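Local coordinates for putative sodium:solute symporter (PDB 5NV9), which couples the sodium gradient to the uptake of the sialic acid N-acetylneuraminic acid across the bacterial inner membrane, letting the cell use the host-derived sugar as an energy source, at residues 6-17 with 326-337; 439-450 with 464-472. All coordinates share one frame; numbering follows the deposited sequence.

The two contacts show two ways in which membrane helices pack closely through glycine and small residues. Interaction 1 comes first along the chain and joins helices far apart in sequence, 8-29 and 328-361, with more than 300 residues between its segments; interaction 2 joins helices 433-452 and 459-475, which follow each other directly. They share no helix, lie on opposite sides of the chain's centre, and have centres 46 Å apart, with nearest atoms about 29 Å apart. Helix 328-361 carries sodium ligands farther along its length, so interaction 1 leads toward the ion sites of this LeuT-fold symporter. Interaction 2 lies away from them, toward the C-terminal end of the chain.

Interaction 1: 6-17 with 326-337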
loop_
_atom_site.group_PDB
_atom_site.type_symbol
_atom_site.label_atom_id
_atom_site.label_comp_id
_atom_site.label_asym_id
_atom_site.label_seq_id
_atom_site.Cartn_x
_atom_site.Cartn_y
_atom_site.Cartn_z
ATOM N N PHE A 6 24.225 -4.820 -16.353
ATOM C CA PHE A 6 23.795 -5.598 -15.202
ATOM C C PHE A 6 24.440 -6.984 -15.140
ATOM O O PHE A 6 24.755 -7.472 -14.051
ATOM C CB PHE A 6 22.282 -5.716 -15.286
ATOM C CG PHE A 6 21.607 -6.138 -14.015
ATOM C CD1 PHE A 6 21.870 -5.507 -12.816
ATOM C CD2 PHE A 6 20.621 -7.112 -14.045
ATOM C CE1 PHE A 6 21.190 -5.874 -11.652
ATOM C CE2 PHE A 6 19.939 -7.475 -12.894
ATOM C CZ PHE A 6 20.222 -6.856 -11.700
ATOM N N GLY A 7 24.654 -7.611 -16.303
ATOM C CA GLY A 7 25.364 -8.883 -16.397
ATOM C C GLY A 7 24.411 -10.059 -16.449
ATOM O O GLY A 7 23.223 -9.965 -16.049
ATOM N N PHE A 8 24.941 -11.179 -16.934
ATOM C CA PHE A 8 24.192 -12.406 -17.080
ATOM C C PHE A 8 23.814 -13.027 -15.723
ATOM O O PHE A 8 22.684 -13.494 -15.563
ATOM C CB PHE A 8 24.987 -13.461 -17.876
ATOM C CG PHE A 8 24.348 -14.828 -17.847
ATOM C CD1 PHE A 8 23.390 -15.180 -18.798
ATOM C CD2 PHE A 8 24.659 -15.744 -16.846
ATOM C CE1 PHE A 8 22.772 -16.423 -18.754
ATOM C CE2 PHE A 8 24.028 -16.978 -16.789
ATOM C CZ PHE A 8 23.084 -17.316 -17.744
ATOM N N ILE A 9 24.771 -13.103 -14.788
ATOM C CA ILE A 9 24.514 -13.696 -13.469
ATOM C C ILE A 9 23.425 -12.883 -12.725
ATOM O O ILE A 9 22.480 -13.471 -12.233
ATOM C CB ILE A 9 25.761 -13.785 -12.585
ATOM C CG1 ILE A 9 26.749 -14.846 -13.116
ATOM C CG2 ILE A 9 25.385 -14.239 -11.178
ATOM C CD1 ILE A 9 28.024 -14.964 -12.301
ATOM N N ASN A 10 23.561 -11.569 -12.665
ATOM C CA ASN A 10 22.530 -10.727 -12.043
ATOM C C ASN A 10 21.116 -10.937 -12.686
ATOM O O ASN A 10 20.087 -11.156 -11.970
ATOM C CB ASN A 10 22.960 -9.255 -12.100
ATOM C CG ASN A 10 24.036 -8.933 -11.100
ATOM O OD1 ASN A 10 24.077 -9.532 -10.058
ATOM N ND2 ASN A 10 24.886 -7.977 -11.395
ATOM N N TYR A 11 21.075 -10.939 -14.024
ATOM C CA TYR A 11 19.876 -11.294 -14.727
ATOM C C TYR A 11 19.306 -12.639 -14.373
ATOM O O TYR A 11 18.082 -12.778 -14.294
ATOM C CB TYR A 11 20.027 -11.138 -16.286
ATOM C CG TYR A 11 19.622 -9.758 -16.766
ATOM C CD1 TYR A 11 18.321 -9.341 -16.626
ATOM C CD2 TYR A 11 20.529 -8.871 -17.323
ATOM C CE1 TYR A 11 17.917 -8.083 -17.022
ATOM C CE2 TYR A 11 20.137 -7.596 -17.725
ATOM C CZ TYR A 11 18.820 -7.219 -17.571
ATOM O OH TYR A 11 18.337 -5.976 -17.944
ATOM N N ALA A 12 20.149 -13.666 -14.239
ATOM C CA ALA A 12 19.638 -14.991 -14.036
ATOM C C ALA A 12 18.971 -15.078 -12.670
ATOM O O ALA A 12 18.040 -15.850 -12.493
ATOM C CB ALA A 12 20.754 -16.027 -14.161
ATOM N N VAL A 13 19.481 -14.316 -11.693
ATOM C CA VAL A 13 18.858 -14.253 -10.377
ATOM C C VAL A 13 17.483 -13.613 -10.497
ATOM O O VAL A 13 16.490 -14.139 -9.971
ATOM C CB VAL A 13 19.693 -13.435 -9.396
ATOM C CG1 VAL A 13 18.934 -13.255 -8.101
ATOM C CG2 VAL A 13 21.014 -14.124 -9.133
ATOM N N LEU A 14 17.419 -12.522 -11.243
ATOM C CA LEU A 14 16.152 -11.828 -11.453
ATOM C C LEU A 14 15.113 -12.749 -12.127
ATOM O O LEU A 14 13.961 -12.820 -11.671
ATOM C CB LEU A 14 16.338 -10.578 -12.288
ATOM C CG LEU A 14 15.008 -9.884 -12.667
ATOM C CD1 LEU A 14 14.262 -9.470 -11.401
ATOM C CD2 LEU A 14 15.295 -8.682 -13.566
ATOM N N PHE A 15 15.531 -13.470 -13.164
ATOM C CA PHE A 15 14.609 -14.346 -13.906
ATOM C C PHE A 15 14.253 -15.617 -13.182
ATOM O O PHE A 15 13.180 -16.165 -13.390
ATOM C CB PHE A 15 15.127 -14.624 -15.306
ATOM C CG PHE A 15 14.828 -13.519 -16.267
ATOM C CD1 PHE A 15 15.592 -12.379 -16.292
ATOM C CD2 PHE A 15 13.737 -13.602 -17.111
ATOM C CE1 PHE A 15 15.308 -11.353 -17.172
ATOM C CE2 PHE A 15 13.442 -12.583 -17.990
ATOM C CZ PHE A 15 14.230 -11.453 -18.019
ATOM N N GLY A 16 15.135 -16.087 -12.316
ATOM C CA GLY A 16 14.766 -17.126 -11.368
ATOM C C GLY A 16 13.651 -16.688 -10.416
ATOM O O GLY A 16 12.693 -17.447 -10.152
ATOM N N TYR A 17 13.796 -15.495 -9.867
ATOM C CA TYR A 17 12.768 -14.934 -8.998
ATOM C C TYR A 17 11.403 -14.818 -9.733
ATOM O O TYR A 17 10.337 -15.219 -9.225
ATOM C CB TYR A 17 13.158 -13.536 -8.529
ATOM C CG TYR A 17 11.902 -12.658 -8.203
ATOM C CD1 TYR A 17 11.231 -12.796 -6.992
ATOM C CD2 TYR A 17 11.416 -11.768 -9.102
ATOM C CE1 TYR A 17 10.121 -12.020 -6.681
ATOM C CE2 TYR A 17 10.282 -10.970 -8.811
ATOM C CZ TYR A 17 9.624 -11.118 -7.606
ATOM O OH TYR A 17 8.511 -10.368 -7.295
ATOM N N ILE A 326 28.348 -8.960 -7.689
ATOM C CA ILE A 326 27.618 -9.806 -8.596
ATOM C C ILE A 326 26.815 -10.901 -7.823
ATOM O O ILE A 326 27.226 -11.363 -6.719
ATOM C CB ILE A 326 28.595 -10.407 -9.637
ATOM C CG1 ILE A 326 27.858 -11.234 -10.685
ATOM C CG2 ILE A 326 29.648 -11.285 -8.970
ATOM C CD1 ILE A 326 28.666 -11.379 -11.943
ATOM N N GLY A 327 25.675 -11.310 -8.394
ATOM C CA GLY A 327 24.732 -12.240 -7.706
ATOM C C GLY A 327 23.921 -11.510 -6.631
ATOM O O GLY A 327 22.673 -11.476 -6.674
ATOM N N ILE A 328 24.595 -10.909 -5.660
ATOM C CA ILE A 328 23.895 -10.126 -4.657
ATOM C C ILE A 328 23.097 -8.956 -5.284
ATOM O O ILE A 328 21.921 -8.750 -4.948
ATOM C CB ILE A 328 24.835 -9.687 -3.505
ATOM C CG1 ILE A 328 25.238 -10.894 -2.662
ATOM C CG2 ILE A 328 24.133 -8.686 -2.612
ATOM C CD1 ILE A 328 26.206 -10.502 -1.542
ATOM N N ALA A 329 23.717 -8.258 -6.232
ATOM C CA ALA A 329 23.101 -7.175 -6.882
ATOM C C ALA A 329 21.810 -7.603 -7.621
ATOM O O ALA A 329 20.759 -6.918 -7.575
ATOM C CB ALA A 329 24.098 -6.478 -7.803
ATOM N N GLY A 330 21.846 -8.759 -8.234
ATOM C CA GLY A 330 20.688 -9.276 -8.934
ATOM C C GLY A 330 19.543 -9.666 -8.004
ATOM O O GLY A 330 18.327 -9.546 -8.372
ATOM N N LEU A 331 19.920 -10.117 -6.806
ATOM C CA LEU A 331 18.965 -10.425 -5.764
ATOM C C LEU A 331 18.249 -9.162 -5.115
ATOM O O LEU A 331 17.070 -9.220 -4.751
ATOM C CB LEU A 331 19.653 -11.275 -4.698
ATOM C CG LEU A 331 18.781 -11.683 -3.543
ATOM C CD1 LEU A 331 17.817 -12.732 -3.947
ATOM C CD2 LEU A 331 19.595 -12.223 -2.390
ATOM N N ILE A 332 18.990 -8.066 -4.951
ATOM C CA ILE A 332 18.433 -6.771 -4.504
ATOM C C ILE A 332 17.487 -6.181 -5.526
ATOM O O ILE A 332 16.443 -5.680 -5.171
ATOM C CB ILE A 332 19.554 -5.780 -4.213
ATOM C CG1 ILE A 332 20.454 -6.317 -3.074
ATOM C CG2 ILE A 332 18.986 -4.413 -3.791
ATOM C CD1 ILE A 332 19.698 -6.747 -1.832
ATOM N N ILE A 333 17.820 -6.261 -6.804
ATOM C CA ILE A 333 16.876 -5.946 -7.852
ATOM C C ILE A 333 15.625 -6.819 -7.801
ATOM O O ILE A 333 14.539 -6.293 -7.959
ATOM C CB ILE A 333 17.482 -5.983 -9.251
ATOM C CG1 ILE A 333 18.560 -4.921 -9.465
ATOM C CG2 ILE A 333 16.435 -5.808 -10.326
ATOM C CD1 ILE A 333 18.624 -3.764 -8.504
ATOM N N ALA A 334 15.762 -8.122 -7.585
ATOM C CA ALA A 334 14.598 -8.968 -7.435
ATOM C C ALA A 334 13.767 -8.507 -6.229
ATOM O O ALA A 334 12.540 -8.591 -6.289
ATOM C CB ALA A 334 14.996 -10.414 -7.302
ATOM N N ALA A 335 14.430 -8.050 -5.132
ATOM C CA ALA A 335 13.724 -7.561 -3.934
ATOM C C ALA A 335 12.920 -6.239 -4.164
ATOM O O ALA A 335 11.886 -6.041 -3.598
ATOM C CB ALA A 335 14.694 -7.398 -2.766
ATOM N N ILE A 336 13.420 -5.375 -5.018
ATOM C CA ILE A 336 12.694 -4.195 -5.473
ATOM C C ILE A 336 11.514 -4.602 -6.357
ATOM O O ILE A 336 10.422 -4.106 -6.188
ATOM C CB ILE A 336 13.638 -3.228 -6.236
ATOM C CG1 ILE A 336 14.674 -2.640 -5.274
ATOM C CG2 ILE A 336 12.852 -2.157 -6.978
ATOM C CD1 ILE A 336 15.759 -1.806 -5.971
ATOM N N PHE A 337 11.735 -5.482 -7.313
ATOM C CA PHE A 337 10.614 -6.116 -7.981
ATOM C C PHE A 337 9.619 -6.699 -6.956
ATOM O O PHE A 337 8.409 -6.548 -7.112
ATOM C CB PHE A 337 11.049 -7.212 -8.912
ATOM C CG PHE A 337 11.428 -6.757 -10.297
ATOM C CD1 PHE A 337 12.566 -5.950 -10.506
ATOM C CD2 PHE A 337 10.708 -7.210 -11.398
ATOM C CE1 PHE A 337 12.938 -5.593 -11.786
ATOM C CE2 PHE A 337 11.096 -6.857 -12.693
ATOM C CZ PHE A 337 12.211 -6.066 -12.892
#
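Asn10 meets the start of helix 328-361 most closely at Gly330, which has no side chain to hold the helices apart: the CA atoms of Asn10 and Gly330 are 3.9 Å apart, and the two helices run roughly parallel at 35°. Followed outward, Asn10 CB lies against Gly330 CA and also stands over the centre of the Phe6 ring. With CG anti to the carbonyl carbon, the amide reaches the first turn of the partner helix. There Asn10 OD1 accepts from Gly327 N at 2.9 Å, the donor tilted 30° from the carbonyl plane, and more weakly from Gly330 N. Gly327 is the N-cap residue, so one oxygen ties the cap to the first turn. The other branch, Asn10 ND2, gives a short bond of 2.7 Å to Phe6 O that holds the amide's rotation, while Phe6 CZ presses on Ile333 CG1 at 3.4 Å.

Beyond the glycine, Val13 CG1 rests on the backbone between Gly330 and Leu331. Leu14 puts CD1 almost squarely over the Phe337 ring, 3.9 Å from its centroid and 6° off the normal, a CH-pi contact. Tyr17 CB packs on Ala334 CB, and its ring carries Ala334 O over one face; its hydroxyl is hydrogen-bonded to Gln341 and Gln185, and its side chain lies about 7 Å from that of Ser342, a sodium ligand. Helix 118-151 covers Phe6, Ile333 and Phe337 through Leu147 and Met151, while helix 155-203 packs against Leu331 and Phe337.

Interaction 2: 439-450 with 464-472; sequences GIIVSIIAVLAA and IGSMSVVIA
A transmembrane helical hairpin brings helices 433-452 and 459-475 together, their segments running antiparallel at 148° with axes 7.7 Å apart at closest approach. Ser443 makes the one hydrogen bond between the two segments: OG donates to Gly465 O, 2.6 Å from OG. The hydroxyl comes in from the flank of the carbonyl, at a C=O...donor angle of 112° and tilted 21° from its plane. Placing OG anti to the backbone N turns it to that oxygen, while CB of the same serine, Ser443, is pressed against Val469 CG2 at 3.5 Å, tighter than ordinary carbon contact.

Such closeness rests on small residues from both helices, glycine, alanine and serine, a common means of close packing between membrane helices. Gly439 faces Val469 with their CA atoms 4.0 Å apart, and Val469 CG2 also touches Gly439 O; Gly465 offers its bare CA to Val447 CG1 at 3.5 Å. Ser468 plays a different part from Ser443. Ser468 CB sits against Ser443 CA, but Ser468 OG turns back within its own helix to Ile464 O at 2.8 Å. That oxygen also accepts from Ser468 N, the two donors arriving from opposite faces of the carbonyl plane, and OG, already donating within its own helix, is the Ser468 atom that lies against Ala446 CB.

Toward one end of the contact, Ile464 spreads its two branches along the partner helix, CG2 against Ala446 CB and CD1 against Ala450 CB (4.0 Å from CD1). Toward the other, Ala472 CB meets Val442 CG2 and Gly439 CA. Helix 415-427 flanks the pair, with Pro417 against Ser443 and Leu421 against Ile440.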
loop_
_atom_site.group_PDB
_atom_site.type_symbol
_atom_site.label_atom_id
_atom_site.label_comp_id
_atom_site.label_asym_id
_atom_site.label_seq_id
_atom_site.Cartn_x
_atom_site.Cartn_y
_atom_site.Cartn_z
ATOM N N GLY A 439 -22.525 14.033 5.198
ATOM C CA GLY A 439 -21.085 13.830 5.420
ATOM C C GLY A 439 -20.192 13.670 4.184
ATOM O O GLY A 439 -19.174 14.354 4.052
ATOM N N ILE A 440 -20.556 12.823 3.242
ATOM C CA ILE A 440 -19.788 12.737 2.004
ATOM C C ILE A 440 -19.710 14.107 1.285
ATOM O O ILE A 440 -18.662 14.544 0.793
ATOM C CB ILE A 440 -20.360 11.657 1.078
ATOM C CG1 ILE A 440 -20.175 10.256 1.704
ATOM C CG2 ILE A 440 -19.707 11.692 -0.290
ATOM C CD1 ILE A 440 -21.134 9.208 1.189
ATOM N N ILE A 441 -20.839 14.762 1.180
ATOM C CA ILE A 441 -20.906 15.979 0.390
ATOM C C ILE A 441 -20.017 17.065 0.992
ATOM O O ILE A 441 -19.212 17.691 0.275
ATOM C CB ILE A 441 -22.363 16.432 0.256
ATOM C CG1 ILE A 441 -23.071 15.489 -0.715
ATOM C CG2 ILE A 441 -22.455 17.876 -0.180
ATOM C CD1 ILE A 441 -24.560 15.482 -0.580
ATOM N N VAL A 442 -20.167 17.257 2.301
ATOM C CA VAL A 442 -19.350 18.185 3.088
ATOM C C VAL A 442 -17.853 17.876 2.982
ATOM O O VAL A 442 -17.033 18.794 2.731
ATOM C CB VAL A 442 -19.724 18.110 4.565
ATOM C CG1 VAL A 442 -18.675 18.854 5.407
ATOM C CG2 VAL A 442 -21.106 18.748 4.770
ATOM N N SER A 443 -17.529 16.595 3.179
ATOM C CA SER A 443 -16.162 16.075 3.027
ATOM C C SER A 443 -15.580 16.434 1.664
ATOM O O SER A 443 -14.488 16.994 1.586
ATOM C CB SER A 443 -16.145 14.555 3.218
ATOM O OG SER A 443 -14.816 14.125 3.435
ATOM N N ILE A 444 -16.320 16.183 0.586
ATOM C CA ILE A 444 -15.772 16.392 -0.743
ATOM C C ILE A 444 -15.406 17.848 -0.997
ATOM O O ILE A 444 -14.326 18.162 -1.516
ATOM C CB ILE A 444 -16.702 15.856 -1.835
ATOM C CG1 ILE A 444 -16.596 14.312 -1.887
ATOM C CG2 ILE A 444 -16.370 16.475 -3.191
ATOM C CD1 ILE A 444 -17.707 13.712 -2.717
ATOM N N ILE A 445 -16.318 18.727 -0.610
ATOM C CA ILE A 445 -16.131 20.128 -0.746
ATOM C C ILE A 445 -14.943 20.631 0.080
ATOM O O ILE A 445 -14.185 21.545 -0.347
ATOM C CB ILE A 445 -17.421 20.860 -0.297
ATOM C CG1 ILE A 445 -18.537 20.673 -1.309
ATOM C CG2 ILE A 445 -17.153 22.326 -0.121
ATOM C CD1 ILE A 445 -19.884 21.231 -0.851
ATOM N N ALA A 446 -14.817 20.090 1.286
ATOM C CA ALA A 446 -13.794 20.530 2.182
ATOM C C ALA A 446 -12.423 20.128 1.662
ATOM O O ALA A 446 -11.505 20.954 1.727
ATOM C CB ALA A 446 -14.005 19.963 3.578
ATOM N N VAL A 447 -12.310 18.895 1.160
ATOM C CA VAL A 447 -11.040 18.415 0.627
ATOM C C VAL A 447 -10.649 19.132 -0.656
ATOM O O VAL A 447 -9.453 19.406 -0.838
ATOM C CB VAL A 447 -10.934 16.858 0.453
ATOM C CG1 VAL A 447 -11.302 16.191 1.758
ATOM C CG2 VAL A 447 -11.808 16.294 -0.663
ATOM N N LEU A 448 -11.608 19.432 -1.534
ATOM C CA LEU A 448 -11.279 20.148 -2.787
ATOM C C LEU A 448 -10.811 21.568 -2.411
ATOM O O LEU A 448 -9.826 22.069 -2.966
ATOM C CB LEU A 448 -12.478 20.258 -3.748
ATOM C CG LEU A 448 -13.061 18.982 -4.315
ATOM C CD1 LEU A 448 -14.430 19.306 -4.927
ATOM C CD2 LEU A 448 -12.066 18.362 -5.312
ATOM N N ALA A 449 -11.527 22.219 -1.479
ATOM C CA ALA A 449 -11.038 23.513 -0.899
ATOM C C ALA A 449 -9.582 23.432 -0.376
ATOM O O ALA A 449 -8.747 24.321 -0.706
ATOM C CB ALA A 449 -11.955 23.986 0.206
ATOM N N ALA A 450 -9.275 22.390 0.422
ATOM C CA ALA A 450 -7.919 22.195 1.019
ATOM C C ALA A 450 -6.847 22.077 -0.044
ATOM O O ALA A 450 -5.825 22.758 0.021
ATOM C CB ALA A 450 -7.857 20.949 1.899
ATOM N N ILE A 464 -9.022 16.059 7.243
ATOM C CA ILE A 464 -10.124 16.955 6.873
ATOM C C ILE A 464 -11.235 16.107 6.283
ATOM O O ILE A 464 -12.388 16.251 6.653
ATOM C CB ILE A 464 -9.653 18.054 5.866
ATOM C CG1 ILE A 464 -8.960 19.209 6.651
ATOM C CG2 ILE A 464 -10.808 18.610 5.039
ATOM C CD1 ILE A 464 -8.103 20.148 5.841
ATOM N N GLY A 465 -10.870 15.263 5.332
ATOM C CA GLY A 465 -11.820 14.393 4.688
ATOM C C GLY A 465 -12.523 13.496 5.696
ATOM O O GLY A 465 -13.748 13.422 5.719
ATOM N N SER A 466 -11.743 12.837 6.538
ATOM C CA SER A 466 -12.295 11.945 7.549
ATOM C C SER A 466 -13.176 12.668 8.537
ATOM O O SER A 466 -14.316 12.269 8.750
ATOM C CB SER A 466 -11.178 11.205 8.302
ATOM O OG SER A 466 -10.690 10.153 7.478
HETATM N N MSE A 467 -12.628 13.696 9.165
HETATM C CA MSE A 467 -13.344 14.378 10.266
HETATM C C MSE A 467 -14.588 15.139 9.777
HETATM O O MSE A 467 -15.512 15.356 10.549
HETATM C CB MSE A 467 -12.400 15.244 11.072
HETATM C CG MSE A 467 -11.387 14.417 11.858
HETATM SE SE MSE A 467 -12.250 13.010 12.973
HETATM C CE MSE A 467 -13.500 14.200 13.923
ATOM N N SER A 468 -14.619 15.527 8.496
ATOM C CA SER A 468 -15.772 16.176 7.905
ATOM C C SER A 468 -16.988 15.205 7.841
ATOM O O SER A 468 -18.137 15.578 8.097
ATOM C CB SER A 468 -15.472 16.643 6.477
ATOM O OG SER A 468 -14.705 17.834 6.396
ATOM N N VAL A 469 -16.740 13.949 7.443
ATOM C CA VAL A 469 -17.768 12.945 7.434
ATOM C C VAL A 469 -18.267 12.708 8.877
ATOM O O VAL A 469 -19.494 12.682 9.136
ATOM C CB VAL A 469 -17.290 11.619 6.737
ATOM C CG1 VAL A 469 -18.391 10.582 6.789
ATOM C CG2 VAL A 469 -16.977 11.852 5.270
ATOM N N VAL A 470 -17.337 12.545 9.816
ATOM C CA VAL A 470 -17.680 12.252 11.201
ATOM C C VAL A 470 -18.530 13.384 11.788
ATOM O O VAL A 470 -19.612 13.154 12.373
ATOM C CB VAL A 470 -16.447 11.940 12.073
ATOM C CG1 VAL A 470 -16.802 11.841 13.562
ATOM C CG2 VAL A 470 -15.814 10.616 11.679
ATOM N N ILE A 471 -18.063 14.607 11.650
ATOM C CA ILE A 471 -18.756 15.728 12.239
ATOM C C ILE A 471 -20.111 16.002 11.537
ATOM O O ILE A 471 -21.144 16.034 12.192
ATOM C CB ILE A 471 -17.834 16.969 12.316
ATOM C CG1 ILE A 471 -16.643 16.693 13.244
ATOM C CG2 ILE A 471 -18.596 18.172 12.807
ATOM C CD1 ILE A 471 -15.505 17.682 13.007
ATOM N N ALA A 472 -20.139 16.146 10.211
ATOM C CA ALA A 472 -21.385 16.433 9.559
ATOM C C ALA A 472 -22.324 15.259 9.758
ATOM O O ALA A 472 -23.529 15.447 9.955
ATOM C CB ALA A 472 -21.182 16.745 8.076
#